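PDB 3BT5: uncharacterized protein DUF305 from Deinococcus radiodurans R1, which is of unknown function but folds as an all-helical protein of the DUF305 family, grouped with the ferritin clan. Local coordinates for residues Q54-Q57 / M58-M61; E62-L65 / G66-G69; A103-Q106 / F107-M111; L110-R113 / H114-A118; R139-V142 / V143-G147. All coordinates share one frame; numbering follows the deposited sequence. Where two conformers were deposited one is given.

Contact 1: Q54-Q57 / M58-M61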
# COMPACT_ATOMS: atom_id res chain seq x y z
N GLN A 54 2.64 -6.83 0.93
CA GLN A 54 1.37 -6.26 0.49
C GLN A 54 0.50 -7.34 -0.15
O GLN A 54 -0.70 -7.40 0.09
CB GLN A 54 1.61 -5.11 -0.49
CG GLN A 54 2.27 -3.86 0.14
CD GLN A 54 1.24 -2.90 0.74
OE1 GLN A 54 0.51 -2.20 0.02
NE2 GLN A 54 1.19 -2.84 2.06
N ARG A 55 1.11 -8.22 -0.96
CA ARG A 55 0.33 -9.28 -1.58
C ARG A 55 -0.30 -10.25 -0.56
O ARG A 55 -1.43 -10.71 -0.75
CB ARG A 55 1.19 -10.04 -2.60
CG ARG A 55 1.40 -9.26 -3.87
CD ARG A 55 2.38 -9.93 -4.81
NE ARG A 55 1.86 -11.21 -5.29
CZ ARG A 55 2.40 -11.89 -6.29
NH1 ARG A 55 3.45 -11.39 -6.94
NH2 ARG A 55 1.88 -13.06 -6.67
N GLU A 56 0.42 -10.55 0.52
CA GLU A 56 -0.13 -11.43 1.56
C GLU A 56 -1.39 -10.81 2.14
O GLU A 56 -2.40 -11.49 2.35
CB GLU A 56 0.89 -11.64 2.67
CG GLU A 56 0.42 -12.59 3.76
CD GLU A 56 1.35 -12.61 4.99
OE1 GLU A 56 2.46 -12.04 4.93
OE2 GLU A 56 0.95 -13.20 6.02
N GLN A 57 -1.36 -9.51 2.39
CA GLN A 57 -2.55 -8.87 2.92
C GLN A 57 -3.67 -8.75 1.87
O GLN A 57 -4.85 -8.87 2.20
CB GLN A 57 -2.17 -7.52 3.52
CG GLN A 57 -1.44 -7.75 4.85
CD GLN A 57 -0.80 -6.53 5.45
OE1 GLN A 57 -0.93 -5.41 4.93
NE2 GLN A 57 -0.10 -6.73 6.57
N MET A 58 -3.30 -8.56 0.60
CA MET A 58 -4.31 -8.54 -0.46
C MET A 58 -5.02 -9.88 -0.52
O MET A 58 -6.24 -9.91 -0.71
CB MET A 58 -3.67 -8.24 -1.81
CG MET A 58 -3.16 -6.80 -1.85
SD MET A 58 -2.22 -6.46 -3.38
CE MET A 58 -3.56 -6.40 -4.56
N ARG A 59 -4.30 -10.99 -0.40
CA ARG A 59 -4.98 -12.28 -0.46
C ARG A 59 -6.02 -12.41 0.66
O ARG A 59 -7.11 -13.01 0.46
CB ARG A 59 -3.96 -13.42 -0.36
CG ARG A 59 -3.09 -13.54 -1.62
CD ARG A 59 -2.32 -14.86 -1.68
NE ARG A 59 -1.48 -15.10 -0.51
CZ ARG A 59 -0.25 -14.60 -0.34
NH1 ARG A 59 0.30 -13.82 -1.27
NH2 ARG A 59 0.44 -14.91 0.76
N GLN A 60 -5.68 -11.91 1.84
CA GLN A 60 -6.62 -11.93 2.98
C GLN A 60 -7.84 -11.07 2.70
O GLN A 60 -8.97 -11.44 3.04
CB GLN A 60 -5.94 -11.41 4.25
CG GLN A 60 -4.80 -12.25 4.79
CD GLN A 60 -4.28 -11.70 6.10
OE1 GLN A 60 -5.05 -11.45 7.04
NE2 GLN A 60 -2.97 -11.48 6.16
N MET A 61 -7.61 -9.89 2.12
CA MET A 61 -8.72 -9.00 1.79
C MET A 61 -9.63 -9.57 0.71
O MET A 61 -10.86 -9.45 0.79
CB MET A 61 -8.16 -7.66 1.33
CG MET A 61 -7.47 -6.95 2.49
SD MET A 61 -7.05 -5.26 2.12
CE MET A 61 -5.36 -5.46 1.73
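R59 bends back over the preceding turn of helix 41-68 and lays its guanidinium group against R55 and E56. Its CB sits above the carbonyl oxygens of both residues, and CG comes closer still, 3.4 Å from O of R55. With CG turned beside the backbone N (chi1 -70°), the chain runs back along the helix; the bend at chi3 (-56°) then folds the flat end down on the backbone. CZ lies 3.7 Å from CA of E56, which meets one face of the guanidinium toward its rim. The two terminal nitrogens divide the neighbours between them: NH1 is near O of R55, whereas NH2 approaches CG of E56 at 3.8 Å. The carboxylate of E56 and the guanidinium are almost parallel in plane, 8° apart, yet E56 OE1 and R59 NH2 are 5.5 Å apart, too far for a salt bridge.

M58 and the buried M61 use the same backward turn. M58 CG lies 3.2 Å from O of Q54, and M61, bent at chi3, brings CE to 3.5 Å from O of Q57. Flexible, unbranched methionine suits these places because it can follow the backbone while packing on H24 of helix 11-37. Q57 turns its amide inward, where OE1 is hydrogen-bonded to H24 NE2.

Beneath the side chains run helical i to i+4 bonds, among them M61 N to O of Q57 at 2.9 Å. The chemistry divides the helix: R59 and E56 lie near each other without a salt bridge, so any attraction is probably modest, while methionine and glutamine meet the other helices.

Contact 2: E62-L65 / G66-G69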
# COMPACT_ATOMS: atom_id res chain seq x y z
N GLU A 62 -9.02 -10.18 -0.31
CA GLU A 62 -9.80 -10.83 -1.36
C GLU A 62 -10.69 -11.92 -0.76
O GLU A 62 -11.86 -12.06 -1.11
CB GLU A 62 -8.84 -11.42 -2.41
CG GLU A 62 -8.26 -10.32 -3.30
CD GLU A 62 -6.98 -10.71 -4.05
OE1 GLU A 62 -6.30 -11.72 -3.72
OE2 GLU A 62 -6.63 -9.96 -4.99
N ALA A 63 -10.11 -12.71 0.15
CA ALA A 63 -10.88 -13.80 0.76
C ALA A 63 -12.05 -13.24 1.56
O ALA A 63 -13.15 -13.77 1.53
CB ALA A 63 -9.98 -14.63 1.65
N MET A 64 -11.81 -12.14 2.27
CA MET A 64 -12.86 -11.51 3.05
C MET A 64 -14.02 -11.06 2.16
O MET A 64 -15.18 -11.29 2.47
CB MET A 64 -12.29 -10.29 3.75
CG MET A 64 -12.46 -10.36 5.21
SD MET A 64 -11.63 -9.03 6.09
CE MET A 64 -10.51 -9.98 7.11
N LEU A 65 -13.69 -10.35 1.08
CA LEU A 65 -14.72 -9.87 0.18
C LEU A 65 -15.46 -11.08 -0.41
O LEU A 65 -16.67 -11.07 -0.49
CB LEU A 65 -14.14 -8.99 -0.90
CG LEU A 65 -13.56 -7.66 -0.41
CD1 LEU A 65 -13.06 -6.91 -1.63
CD2 LEU A 65 -14.62 -6.84 0.32
N GLY A 66 -14.72 -12.11 -0.80
CA GLY A 66 -15.37 -13.33 -1.32
C GLY A 66 -16.34 -13.95 -0.32
O GLY A 66 -17.48 -14.33 -0.68
N ARG A 67 -15.89 -14.11 0.92
CA ARG A 67 -16.75 -14.68 1.97
C ARG A 67 -17.99 -13.84 2.22
O ARG A 67 -19.07 -14.38 2.51
CB ARG A 67 -16.01 -14.87 3.30
CG ARG A 67 -14.91 -15.91 3.26
CD ARG A 67 -14.45 -16.28 4.68
NE ARG A 67 -13.83 -15.15 5.39
CZ ARG A 67 -12.53 -14.84 5.32
NH1 ARG A 67 -11.72 -15.55 4.55
NH2 ARG A 67 -12.05 -13.82 6.02
N TRP A 68 -17.83 -12.52 2.15
CA TRP A 68 -18.94 -11.62 2.44
C TRP A 68 -19.87 -11.50 1.25
O TRP A 68 -20.95 -10.90 1.35
CB TRP A 68 -18.40 -10.22 2.77
CG TRP A 68 -17.58 -10.18 4.00
CD1 TRP A 68 -17.48 -11.15 4.96
CD2 TRP A 68 -16.74 -9.10 4.42
NE1 TRP A 68 -16.62 -10.73 5.96
CE2 TRP A 68 -16.15 -9.48 5.65
CE3 TRP A 68 -16.42 -7.85 3.86
CZ2 TRP A 68 -15.28 -8.66 6.34
CZ3 TRP A 68 -15.52 -7.02 4.55
CH2 TRP A 68 -14.96 -7.43 5.78
N GLY A 69 -19.44 -12.06 0.12
CA GLY A 69 -20.19 -11.96 -1.12
C GLY A 69 -20.27 -10.53 -1.58
O GLY A 69 -21.33 -10.08 -2.06
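The carbonyl oxygen of A63 accepts the backbone N-H of R67 in a hydrogen bond of 2.8 Å, and the R67 side chain folds back over the same turn. NH1 comes 3.5 Å from CB of A63, whose small side chain admits this approach, while NH2 lies 3.6 Å from CG of M64. Over one face of the guanidinium sit O of A63 and CA of M64.

One residue on, the carbonyl oxygen of M64 takes the backbone N-H of W68 and also lies against the indole of the same residue. It stands 3.0 Å above the ring plane, toward the rim, with CG of W68 its nearest ring atom. CG is turned beside the backbone N (chi1 -64°), which brings the indole back over the preceding turn.

The M64 side chain runs alongside the indole in the same direction. Its CG packs 3.5 Å from CZ2 of W68, and its SD lies 4.4 Å from the centroid of the six-membered ring, 46° off the normal, an oblique Met-aromatic contact. L65 adds a looser apolar touch, CD2 to CE3 of W68 at 4.1 Å. Methionine suits the first place because its slim, polarisable chain can lie beside a broad ring.

R67 and W68 share an acidic partner in helix 132-158: E133 makes a salt bridge to R67 NH2 and accepts a hydrogen bond from W68 NE1.

Past W68 the chain leaves helical geometry at G69, where positive phi (64°) is easily adopted by a residue without CB. With two bonds back into the last turn, one of them G69 N to O of G66 (3.1 Å), this is a Schellman motif closing helix 41-68.

Contact 3: A103-Q106 / F107-M111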
# COMPACT_ATOMS: atom_id res chain seq x y z
N ALA A 103 14.57 8.37 -9.44
CA ALA A 103 13.45 7.43 -9.36
C ALA A 103 13.50 6.60 -8.08
O ALA A 103 12.47 6.32 -7.47
CB ALA A 103 13.43 6.53 -10.58
N GLU A 104 14.71 6.21 -7.66
CA GLU A 104 14.83 5.47 -6.40
C GLU A 104 14.37 6.29 -5.20
O GLU A 104 13.67 5.76 -4.31
CB GLU A 104 16.28 5.03 -6.20
CG GLU A 104 16.69 3.95 -7.19
CD GLU A 104 18.18 3.79 -7.34
OE1 GLU A 104 18.94 4.70 -6.91
OE2 GLU A 104 18.58 2.77 -7.92
N ARG A 105 14.78 7.55 -5.13
CA ARG A 105 14.35 8.40 -4.03
C ARG A 105 12.85 8.65 -4.09
O ARG A 105 12.19 8.66 -3.05
CB ARG A 105 15.12 9.72 -4.02
CG ARG A 105 16.56 9.49 -3.63
CD ARG A 105 17.34 10.80 -3.52
NE ARG A 105 16.80 11.67 -2.48
CZ ARG A 105 17.10 11.59 -1.18
NH1 ARG A 105 17.94 10.65 -0.75
NH2 ARG A 105 16.56 12.43 -0.31
N GLN A 106 12.32 8.90 -5.29
CA GLN A 106 10.88 9.10 -5.45
C GLN A 106 10.12 7.84 -5.02
O GLN A 106 9.07 7.94 -4.40
CB GLN A 106 10.57 9.43 -6.92
CG GLN A 106 10.57 10.87 -7.25
CD GLN A 106 9.53 11.63 -6.45
OE1 GLN A 106 9.86 12.24 -5.46
NE2 GLN A 106 8.24 11.58 -6.87
N PHE A 107 10.63 6.67 -5.37
CA PHE A 107 9.97 5.43 -4.95
C PHE A 107 9.80 5.40 -3.43
O PHE A 107 8.72 5.08 -2.92
CB PHE A 107 10.76 4.22 -5.44
CG PHE A 107 10.39 2.94 -4.76
CD1 PHE A 107 9.22 2.28 -5.11
CD2 PHE A 107 11.22 2.39 -3.79
CE1 PHE A 107 8.86 1.10 -4.51
CE2 PHE A 107 10.85 1.20 -3.15
CZ PHE A 107 9.67 0.56 -3.51
N LEU A 108 10.86 5.74 -2.71
CA LEU A 108 10.81 5.71 -1.25
C LEU A 108 9.86 6.78 -0.73
O LEU A 108 9.03 6.50 0.15
CB LEU A 108 12.21 5.90 -0.66
CG LEU A 108 13.13 4.74 -1.01
CD1 LEU A 108 14.61 5.11 -0.73
CD2 LEU A 108 12.75 3.48 -0.24
N ARG A 109 9.94 8.01 -1.26
CA ARG A 109 9.04 9.06 -0.81
C ARG A 109 7.58 8.69 -1.08
O ARG A 109 6.72 8.90 -0.22
CB ARG A 109 9.39 10.39 -1.46
CG ARG A 109 10.73 10.93 -1.03
CD ARG A 109 10.87 12.32 -1.54
NE ARG A 109 11.15 12.32 -2.97
CZ ARG A 109 12.36 12.54 -3.49
NH1 ARG A 109 12.53 12.53 -4.80
NH2 ARG A 109 13.39 12.79 -2.69
N LEU A 110 7.30 8.17 -2.27
CA LEU A 110 5.93 7.83 -2.61
C LEU A 110 5.44 6.67 -1.77
O LEU A 110 4.30 6.68 -1.33
CB LEU A 110 5.81 7.46 -4.10
CG LEU A 110 6.05 8.63 -5.08
CD1 LEU A 110 6.10 8.09 -6.49
CD2 LEU A 110 4.94 9.71 -4.93
N MET A 111 6.29 5.67 -1.55
CA MET A 111 5.82 4.52 -0.77
C MET A 111 5.64 4.90 0.69
O MET A 111 4.72 4.40 1.34
CB MET A 111 6.77 3.33 -0.92
CG MET A 111 6.20 2.04 -0.33
SD MET A 111 4.90 1.27 -1.36
CE MET A 111 5.91 0.60 -2.68
O HOH W 1 14.02 13.36 0.36
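Q106 overlaps the guanidinium of R109 at its edge, and its OE1 receives two hydrogen bonds there, from NE and from NH1, each 2.8 Å long. The oxygen lies close to the guanidinium plane, so R109 holds it side-on with two nitrogens. The two donors are placed differently around the amide: NH1 lies in the carbonyl plane on a lone pair, whereas NE is tilted 23° from it. Amide and guanidinium planes are 38° apart. A bend at chi2 (-61°) turns the Q106 amide along the helix toward R109, and the bend of R109 at chi3 brings its flat end back to meet it. A leucine in place of Q106 would probably leave R109 NE and NH1 without their shared acceptor and the guanidinium freer to turn.

Behind this pair stands R105. Its NE lies 3.6 Å from NH2 of R109, an approach of like charges. A water accepts from NH2 of R109 at 3.2 Å and, more weakly, from NH2 of R105, bridging the two. R105 NH1 also reaches O of L156 in a weak bond.

Other residues face the bundle. L110 folds back over the carbonyl of Q106, its CG 3.2 Å from that O, and continues onto L95 of helix 89-97. F107 projects to M34 and L95, L108 to helix 132-158; these bulky hydrocarbon groups suit a helix enclosed by others. E104, also buried, is satisfied through a hydrogen bond from S38 OG to its OE2.

With no acid of this segment pairing with them, the two arginines are eased by a neutral amide oxygen and a water, which would probably soften but not cancel their repulsion.

Contact 4: L110-R113 / H114-A118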
# COMPACT_ATOMS: atom_id res chain seq x y z
N LEU A 110 7.30 8.17 -2.27
CA LEU A 110 5.93 7.83 -2.61
C LEU A 110 5.44 6.67 -1.77
O LEU A 110 4.30 6.68 -1.33
CB LEU A 110 5.81 7.46 -4.10
CG LEU A 110 6.05 8.63 -5.08
CD1 LEU A 110 6.10 8.09 -6.49
CD2 LEU A 110 4.94 9.71 -4.93
N MET A 111 6.29 5.67 -1.55
CA MET A 111 5.82 4.52 -0.77
C MET A 111 5.64 4.90 0.69
O MET A 111 4.72 4.40 1.34
CB MET A 111 6.77 3.33 -0.92
CG MET A 111 6.20 2.04 -0.33
SD MET A 111 4.90 1.27 -1.36
CE MET A 111 5.91 0.60 -2.68
N ILE A 112 6.50 5.77 1.23
CA ILE A 112 6.26 6.25 2.58
C ILE A 112 4.92 6.96 2.71
O ILE A 112 4.16 6.69 3.63
CB ILE A 112 7.42 7.17 3.08
CG1 ILE A 112 8.69 6.34 3.31
CG2 ILE A 112 7.00 7.95 4.34
CD1 ILE A 112 9.97 7.22 3.37
N ARG A 113 4.62 7.87 1.78
CA ARG A 113 3.37 8.61 1.88
C ARG A 113 2.18 7.66 1.73
O ARG A 113 1.16 7.79 2.43
CB ARG A 113 3.34 9.74 0.83
CG ARG A 113 2.18 10.73 1.01
CD ARG A 113 2.13 11.72 -0.15
NE ARG A 113 1.88 11.04 -1.41
CZ ARG A 113 2.15 11.51 -2.63
NH1 ARG A 113 2.74 12.69 -2.82
NH2 ARG A 113 1.84 10.79 -3.66
N HIS A 114 2.32 6.72 0.82
CA HIS A 114 1.34 5.68 0.60
C HIS A 114 1.05 4.91 1.90
O HIS A 114 -0.11 4.75 2.31
CB HIS A 114 1.88 4.78 -0.51
CG HIS A 114 1.16 3.50 -0.70
ND1 HIS A 114 1.35 2.41 0.12
CD2 HIS A 114 0.25 3.11 -1.63
CE1 HIS A 114 0.59 1.41 -0.29
NE2 HIS A 114 -0.08 1.81 -1.36
N HIS A 115 2.11 4.48 2.58
CA HIS A 115 1.93 3.73 3.80
C HIS A 115 1.36 4.60 4.93
O HIS A 115 0.57 4.12 5.74
CB HIS A 115 3.29 3.17 4.25
CG HIS A 115 3.70 1.90 3.55
ND1 HIS A 115 3.26 1.56 2.28
CD2 HIS A 115 4.48 0.87 3.97
CE1 HIS A 115 3.75 0.37 1.95
NE2 HIS A 115 4.51 -0.06 2.96
N GLN A 116 1.75 5.86 4.99
CA GLN A 116 1.15 6.77 5.97
C GLN A 116 -0.35 6.89 5.73
O GLN A 116 -1.11 6.94 6.69
CB GLN A 116 1.83 8.15 5.93
CG GLN A 116 3.28 8.08 6.41
CD GLN A 116 4.07 9.33 6.14
OE1 GLN A 116 3.81 10.04 5.17
NE2 GLN A 116 5.08 9.60 6.97
N GLY A 117 -0.77 6.94 4.48
CA GLY A 117 -2.22 7.00 4.21
C GLY A 117 -2.91 5.72 4.63
O GLY A 117 -4.01 5.77 5.21
N ALA A 118 -2.28 4.57 4.38
CA ALA A 118 -2.86 3.28 4.82
C ALA A 118 -3.03 3.28 6.34
O ALA A 118 -4.08 2.88 6.85
CB ALA A 118 -2.00 2.09 4.36
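M111 meets the rings of both H114 and H115 by sulfur-aromatic and CH-pi contacts. M111 CG lies 4.1 Å from the centroid of the H115 ring, off-centre, while its SD stands 4.4 Å from the centroids of both imidazoles, obliquely to each. The nearest sulfur approach is to CE1 of H115, at 3.6 Å. The methionine reaches both because its CG is anti to the backbone N (chi1 -170°) and the chain then bends at chi2 and chi3; a soft, polarisable sulfur suits a place beside two rings.

Among polar contacts, the two histidines are joined through ND1 of H114 and ND1 of H115, 3.0 Å apart, each nitrogen lying in the plane of the other ring at its edge. Either could be the donor. The far nitrogens reach the neighbouring helices: H114 NE2 is hydrogen-bonded to O of H23 and H115 NE2 to E148 OE1, so each ring is held at two points and its rotation fixed.

Van der Waals packing joins I112 and Q116, which run side by side in the same direction, the CG2 methyl of I112 against the amide NE2 of Q116 at 3.7 Å. The aliphatic part of the glutamine covers the helix, its CG 3.2 Å from O of I112. R113 heads elsewhere, to a salt bridge with E91.

Backbone bonds of the usual i to i+4 kind underlie all this, including G117 N to O of R113 at 2.9 Å.

The chemistry is that of a buried polar chain, backbone carbonyl to imidazole to imidazole to carboxylate, packed against a thioether; the carbonyl of H23 can only accept and so requires a proton on H114 NE2, and E148 would probably favour one on H115 NE2.

Contact 5: R139-V142 / V143-G147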
# COMPACT_ATOMS: atom_id res chain seq x y z
N ARG A 139 -5.01 -4.46 12.57
CA ARG A 139 -3.79 -4.46 13.36
C ARG A 139 -2.58 -4.89 12.53
O ARG A 139 -1.51 -4.26 12.60
CB ARG A 139 -3.99 -5.33 14.61
CG ARG A 139 -5.11 -4.79 15.50
CD ARG A 139 -5.20 -5.46 16.87
NE ARG A 139 -6.22 -4.81 17.68
CZ ARG A 139 -6.04 -3.68 18.36
NH1 ARG A 139 -4.87 -3.06 18.34
NH2 ARG A 139 -7.04 -3.16 19.07
N GLN A 140 -2.74 -5.94 11.74
CA GLN A 140 -1.63 -6.41 10.88
C GLN A 140 -1.17 -5.35 9.88
O GLN A 140 0.03 -5.16 9.66
CB GLN A 140 -1.98 -7.71 10.14
CG GLN A 140 -2.15 -8.92 11.06
CD GLN A 140 -2.88 -10.08 10.39
OE1 GLN A 140 -3.11 -10.07 9.18
NE2 GLN A 140 -3.25 -11.08 11.19
N ILE A 141 -2.12 -4.68 9.26
CA ILE A 141 -1.80 -3.61 8.32
C ILE A 141 -0.98 -2.52 9.01
O ILE A 141 0.07 -2.11 8.49
CB ILE A 141 -3.08 -3.02 7.68
CG1 ILE A 141 -3.72 -4.03 6.73
CG2 ILE A 141 -2.77 -1.68 6.99
CD1 ILE A 141 -5.12 -3.65 6.27
N VAL A 142 -1.44 -2.05 10.17
CA VAL A 142 -0.78 -0.94 10.84
C VAL A 142 0.66 -1.35 11.21
O VAL A 142 1.61 -0.62 10.96
CB VAL A 142 -1.57 -0.43 12.09
CG1 VAL A 142 -0.74 0.57 12.93
CG2 VAL A 142 -2.88 0.22 11.67
N VAL A 143 0.81 -2.53 11.79
CA VAL A 143 2.13 -2.99 12.21
C VAL A 143 3.09 -3.08 11.01
O VAL A 143 4.23 -2.61 11.05
CB VAL A 143 2.01 -4.36 12.93
CG1 VAL A 143 3.36 -5.05 13.09
CG2 VAL A 143 1.40 -4.17 14.30
N THR A 144 2.62 -3.72 9.95
CA THR A 144 3.45 -3.94 8.78
C THR A 144 3.81 -2.61 8.11
O THR A 144 4.98 -2.38 7.73
CB THR A 144 2.74 -4.90 7.81
OG1 THR A 144 2.58 -6.17 8.46
CG2 THR A 144 3.57 -5.08 6.54
N GLN A 145 2.83 -1.71 8.00
CA GLN A 145 3.08 -0.42 7.32
C GLN A 145 4.12 0.35 8.12
O GLN A 145 5.00 0.97 7.54
CB GLN A 145 1.84 0.49 7.28
CG GLN A 145 0.62 0.05 6.58
CD GLN A 145 0.95 -0.49 5.29
OE1 GLN A 145 1.03 -1.71 5.13
NE2 GLN A 145 1.18 0.40 4.30
N ARG A 146 3.96 0.35 9.45
CA ARG A 146 4.86 1.14 10.27
C ARG A 146 6.28 0.57 10.23
O ARG A 146 7.24 1.34 10.22
CB ARG A 146 4.32 1.25 11.71
CG ARG A 146 3.15 2.24 11.84
CD ARG A 146 2.60 2.34 13.28
NE ARG A 146 1.68 3.47 13.43
CZ ARG A 146 0.82 3.63 14.44
NH1 ARG A 146 0.72 2.69 15.36
NH2 ARG A 146 0.03 4.69 14.49
N GLY A 147 6.42 -0.76 10.21
CA GLY A 147 7.74 -1.35 10.06
C GLY A 147 8.38 -0.93 8.74
O GLY A 147 9.55 -0.53 8.70
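V142 CG1 lies over one face of the R146 guanidinium, 3.3 Å above its plane and toward the rim, with NH1 the nearest nitrogen at 3.5 Å. The two side chains run alongside each other, R146 being extended from CG to NE, and a methyl group is well suited to cover that flat surface. One residue back, I141 CG2 packs on CG of Q145 at 3.8 Å, again side by side. Q145 bends at chi2 (-46°), which folds its amide back over the preceding turn, OE1 coming to 3.5 Å from O of I141. T144, its OG1 turned beside the backbone N (chi1 -63°), brings that hydroxyl 3.0 Å from O of Q140.

Backbone bonds position these groups, Q145 N to O of I141 being 2.8 Å and R146 N to O of V142 3.0 Å.

Outward, Q145 touches H115 and A118 of helix 100-122 and Q54 of helix 41-68. An alanine in place of Q145 is likely to leave I141 CG2 without its CG neighbour and to open a gap beside H115 and A118. R146 leans on L123 in the loop beyond helix 100-122. V142 meets T122 of that helix, while I141 and T144 rest on Q57 of helix 41-68, placing helix 132-158 against both neighbours.

Overall arrangement
The five contacts lie on three long helices of one bundle. Contacts 1 and 2 follow each other along helix 41-68, centres 12 Å apart; contacts 3 and 4 overlap on helix 100-122 at L110 and M111, centres 10 Å apart; contact 5 belongs to helix 132-158. Contacts 1, 4 and 5 meet in the interior: Q54 OE1 is 3.6 Å from H114 CE1, and A118 CB is 3.6 Å from Q145 NE2. Contact 4, about 7 Å from the centre of the chain, is the most central. Contacts 2 and 3 lie toward opposite ends, centres about 32 Å apart. The central histidines and glutamines form a polar interior, whose role is not known.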